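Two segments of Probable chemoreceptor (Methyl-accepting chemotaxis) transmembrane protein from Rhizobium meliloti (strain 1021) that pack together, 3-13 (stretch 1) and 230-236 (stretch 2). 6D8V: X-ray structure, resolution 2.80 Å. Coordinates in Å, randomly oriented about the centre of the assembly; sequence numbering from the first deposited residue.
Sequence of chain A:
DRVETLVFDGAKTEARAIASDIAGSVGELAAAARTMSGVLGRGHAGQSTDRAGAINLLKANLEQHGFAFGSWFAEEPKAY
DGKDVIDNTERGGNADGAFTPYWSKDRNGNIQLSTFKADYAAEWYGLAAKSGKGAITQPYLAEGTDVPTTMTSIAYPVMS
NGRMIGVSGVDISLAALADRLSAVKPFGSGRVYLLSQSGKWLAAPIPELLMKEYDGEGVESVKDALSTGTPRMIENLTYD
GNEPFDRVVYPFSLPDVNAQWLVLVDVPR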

# COMPACT_ATOMS: atom_id res chain seq x y z
N VAL A 3 -25.29 -11.97 -23.64
CA VAL A 3 -25.11 -12.40 -22.26
C VAL A 3 -23.74 -11.96 -21.75
O VAL A 3 -23.62 -11.28 -20.73
CB VAL A 3 -25.29 -13.92 -22.15
CG1 VAL A 3 -25.38 -14.33 -20.68
CG2 VAL A 3 -26.52 -14.37 -22.93
N GLU A 4 -22.68 -12.34 -22.47
CA GLU A 4 -21.33 -11.97 -22.05
C GLU A 4 -21.15 -10.46 -22.01
O GLU A 4 -20.43 -9.95 -21.14
CB GLU A 4 -20.30 -12.62 -22.96
CG GLU A 4 -20.25 -14.13 -22.84
CD GLU A 4 -19.65 -14.60 -21.52
OE1 GLU A 4 -18.43 -14.38 -21.32
OE2 GLU A 4 -20.39 -15.16 -20.68
N THR A 5 -21.78 -9.73 -22.93
CA THR A 5 -21.67 -8.27 -22.90
C THR A 5 -22.30 -7.71 -21.62
O THR A 5 -21.70 -6.85 -20.96
CB THR A 5 -22.32 -7.67 -24.14
OG1 THR A 5 -21.61 -6.49 -24.51
N LEU A 6 -23.49 -8.20 -21.26
CA LEU A 6 -24.14 -7.74 -20.04
C LEU A 6 -23.32 -8.08 -18.80
O LEU A 6 -23.24 -7.29 -17.85
CB LEU A 6 -25.54 -8.36 -19.94
CG LEU A 6 -26.24 -8.28 -18.59
CD1 LEU A 6 -26.06 -6.91 -17.97
CD2 LEU A 6 -27.72 -8.60 -18.75
N VAL A 7 -22.70 -9.26 -18.77
CA VAL A 7 -21.81 -9.59 -17.66
C VAL A 7 -20.65 -8.61 -17.63
O VAL A 7 -20.28 -8.09 -16.56
CB VAL A 7 -21.33 -11.05 -17.77
CG1 VAL A 7 -20.33 -11.37 -16.66
CG2 VAL A 7 -22.51 -12.01 -17.71
N PHE A 8 -20.06 -8.33 -18.79
CA PHE A 8 -18.96 -7.38 -18.86
C PHE A 8 -19.38 -5.99 -18.36
O PHE A 8 -18.66 -5.37 -17.57
CB PHE A 8 -18.44 -7.30 -20.30
CG PHE A 8 -17.10 -6.62 -20.44
CD1 PHE A 8 -16.32 -6.35 -19.33
CD2 PHE A 8 -16.64 -6.25 -21.69
CE1 PHE A 8 -15.09 -5.71 -19.48
CE2 PHE A 8 -15.42 -5.62 -21.84
CZ PHE A 8 -14.64 -5.35 -20.73
N ASP A 9 -20.55 -5.51 -18.77
CA ASP A 9 -20.99 -4.19 -18.31
C ASP A 9 -21.21 -4.17 -16.80
O ASP A 9 -20.59 -3.38 -16.08
CB ASP A 9 -22.25 -3.75 -19.05
CG ASP A 9 -22.00 -3.48 -20.53
OD1 ASP A 9 -20.85 -3.13 -20.91
OD2 ASP A 9 -22.95 -3.60 -21.33
N GLY A 10 -22.07 -5.06 -16.29
CA GLY A 10 -22.35 -5.08 -14.86
C GLY A 10 -21.09 -5.15 -14.01
O GLY A 10 -20.94 -4.40 -13.04
N ALA A 11 -20.18 -6.06 -14.36
CA ALA A 11 -18.90 -6.13 -13.67
C ALA A 11 -18.12 -4.82 -13.77
O ALA A 11 -17.52 -4.37 -12.79
CB ALA A 11 -18.06 -7.29 -14.23
N LYS A 12 -18.11 -4.20 -14.96
CA LYS A 12 -17.45 -2.91 -15.11
C LYS A 12 -18.06 -1.86 -14.18
O LYS A 12 -17.34 -1.11 -13.51
CB LYS A 12 -17.55 -2.44 -16.57
CG LYS A 12 -16.26 -2.55 -17.35
CD LYS A 12 -16.57 -2.80 -18.81
CE LYS A 12 -17.43 -1.69 -19.40
NZ LYS A 12 -17.86 -2.04 -20.79
N THR A 13 -19.39 -1.80 -14.14
CA THR A 13 -20.07 -0.81 -13.31
C THR A 13 -19.69 -0.97 -11.84
O THR A 13 -19.49 0.02 -11.12
CB THR A 13 -21.58 -0.93 -13.48
OG1 THR A 13 -21.97 -0.31 -14.72
CG2 THR A 13 -22.31 -0.27 -12.32
N THR A 230 -7.15 -0.13 -20.11
CA THR A 230 -8.56 -0.36 -20.37
C THR A 230 -8.97 -1.75 -19.89
O THR A 230 -8.13 -2.62 -19.67
CB THR A 230 -8.87 -0.21 -21.86
OG1 THR A 230 -8.25 -1.27 -22.60
CG2 THR A 230 -8.33 1.11 -22.36
N PRO A 231 -10.26 -1.97 -19.68
CA PRO A 231 -10.72 -3.23 -19.11
C PRO A 231 -10.58 -4.38 -20.09
O PRO A 231 -10.67 -4.21 -21.31
CB PRO A 231 -12.19 -2.96 -18.78
CG PRO A 231 -12.24 -1.46 -18.60
CD PRO A 231 -11.31 -0.93 -19.64
N ARG A 232 -10.36 -5.57 -19.54
CA ARG A 232 -10.41 -6.81 -20.29
C ARG A 232 -11.33 -7.79 -19.57
O ARG A 232 -11.66 -7.61 -18.39
CB ARG A 232 -9.01 -7.42 -20.49
CG ARG A 232 -8.08 -6.56 -21.33
CD ARG A 232 -8.60 -6.40 -22.77
NE ARG A 232 -8.42 -5.03 -23.26
CZ ARG A 232 -7.25 -4.50 -23.60
NH1 ARG A 232 -7.19 -3.25 -24.03
NH2 ARG A 232 -6.14 -5.23 -23.51
N MET A 233 -11.75 -8.83 -20.29
CA MET A 233 -12.57 -9.90 -19.72
C MET A 233 -11.98 -11.24 -20.13
O MET A 233 -11.84 -11.52 -21.32
CB MET A 233 -14.02 -9.80 -20.17
CG MET A 233 -14.99 -10.62 -19.32
SD MET A 233 -16.57 -10.84 -20.16
CE MET A 233 -17.69 -11.11 -18.78
N ILE A 234 -11.65 -12.05 -19.14
CA ILE A 234 -11.22 -13.42 -19.34
C ILE A 234 -12.46 -14.30 -19.32
O ILE A 234 -13.19 -14.32 -18.33
CB ILE A 234 -10.21 -13.84 -18.26
CG1 ILE A 234 -9.20 -12.71 -18.07
CG2 ILE A 234 -9.50 -15.12 -18.65
CD1 ILE A 234 -8.22 -12.92 -16.95
N GLU A 235 -12.72 -15.00 -20.43
CA GLU A 235 -13.96 -15.74 -20.58
C GLU A 235 -13.78 -17.20 -20.20
O GLU A 235 -12.79 -17.84 -20.58
CB GLU A 235 -14.49 -15.64 -22.01
CG GLU A 235 -14.96 -14.25 -22.41
CD GLU A 235 -15.57 -14.23 -23.81
OE1 GLU A 235 -15.19 -15.07 -24.65
OE2 GLU A 235 -16.43 -13.36 -24.05
N ASN A 236 -14.72 -17.69 -19.43
CA ASN A 236 -14.73 -19.07 -19.08
C ASN A 236 -13.50 -19.65 -18.47
O ASN A 236 -12.74 -20.28 -19.16
CB ASN A 236 -15.22 -19.95 -20.18
CG ASN A 236 -16.13 -21.00 -19.65
OD1 ASN A 236 -16.10 -21.32 -18.49
ND2 ASN A 236 -16.97 -21.49 -20.48

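Residues 3-13 form part of a longer helix, and residues 230-236 approach it as a loop that becomes a strand at Arg 232. The strand runs at 130° to the helix, nearer antiparallel than parallel, so that Pro 231 lies beside Lys 12, Met 233 beside Phe 8 and Glu 235 beside Glu 4. The axes come within 9.9 Å, a gap filled by side chains. The contact buries 349 Å², both sides summed, and no hydrogen bond crosses it: apolar packing does the work.

Thr 230, at the start of stretch 2, stays clear of the helix. Its side-chain hydroxyl is engaged with a residue just outside the stretch.

Pro 231 makes the first contact. Its CA-to-CB bond points toward the helix, and its CB lies 3.9 Å from CZ of Phe 8, near the plane of the aromatic ring and at its edge. The same CB is 4.3 Å from CG of Lys 12, so the compact proline ring rests on the phenyl edge and on the aliphatic part of the lysine. The charged end of Lys 12 is occupied within the helix, where its NZ donates a hydrogen bond to OD1 of Asp 9 at 3.2 Å as part of a salt bridge; its CG meets Pro 231 while the ammonium group keeps a partner.

Arg 232 begins the strand with its CA-to-CB bond directed away from the helix. Only its backbone comes close, the O atom lying 4.1 Å from CE1 of Phe 8, and the long polar side chain is left outside the apolar contact.

Met 233 is the centre of the interface, with 97 Å² covered by the helix, more than any other residue here. Its side chain is extended, with chi1, chi2 and chi3 all t, and reaches across to the helix. CB of Met 233 sits over one face of the Phe 8 ring, 4.3 Å from its centroid and 11° off the normal, a CH-pi contact. Farther out, SD of Met 233 lies 4.0 Å from CB of Phe 8 and obliquely to the ring, 4.9 Å from its centroid. The terminal CE of Met 233 reaches CG1 of Val 7 at 3.4 Å and also approaches the backbone, 3.7 Å from N of Phe 8 and 3.8 Å from O of Glu 4. Those two backbone atoms are already hydrogen-bonded to each other, N of Phe 8 to O of Glu 4 at 2.9 Å, so the methyl packs against a satisfied helical turn. An unbranched thioether is long enough to reach from the strand to the helix backbone and carries no polar group that would need a partner there.

Phe 8 answers with chi1 t: its CA-to-CB bond points sideways, but the ring end comes nearer the strand. Ile 234 lies out of reach of the helix and is buried elsewhere in the structure.

At Glu 235 the apolar packing gives way to like charges. Its OE2 lies 3.5 Å from OE1 of Glu 4, a pairing that adds no salt bridge. Asn 236, where the chain turns a corner, makes no close contact.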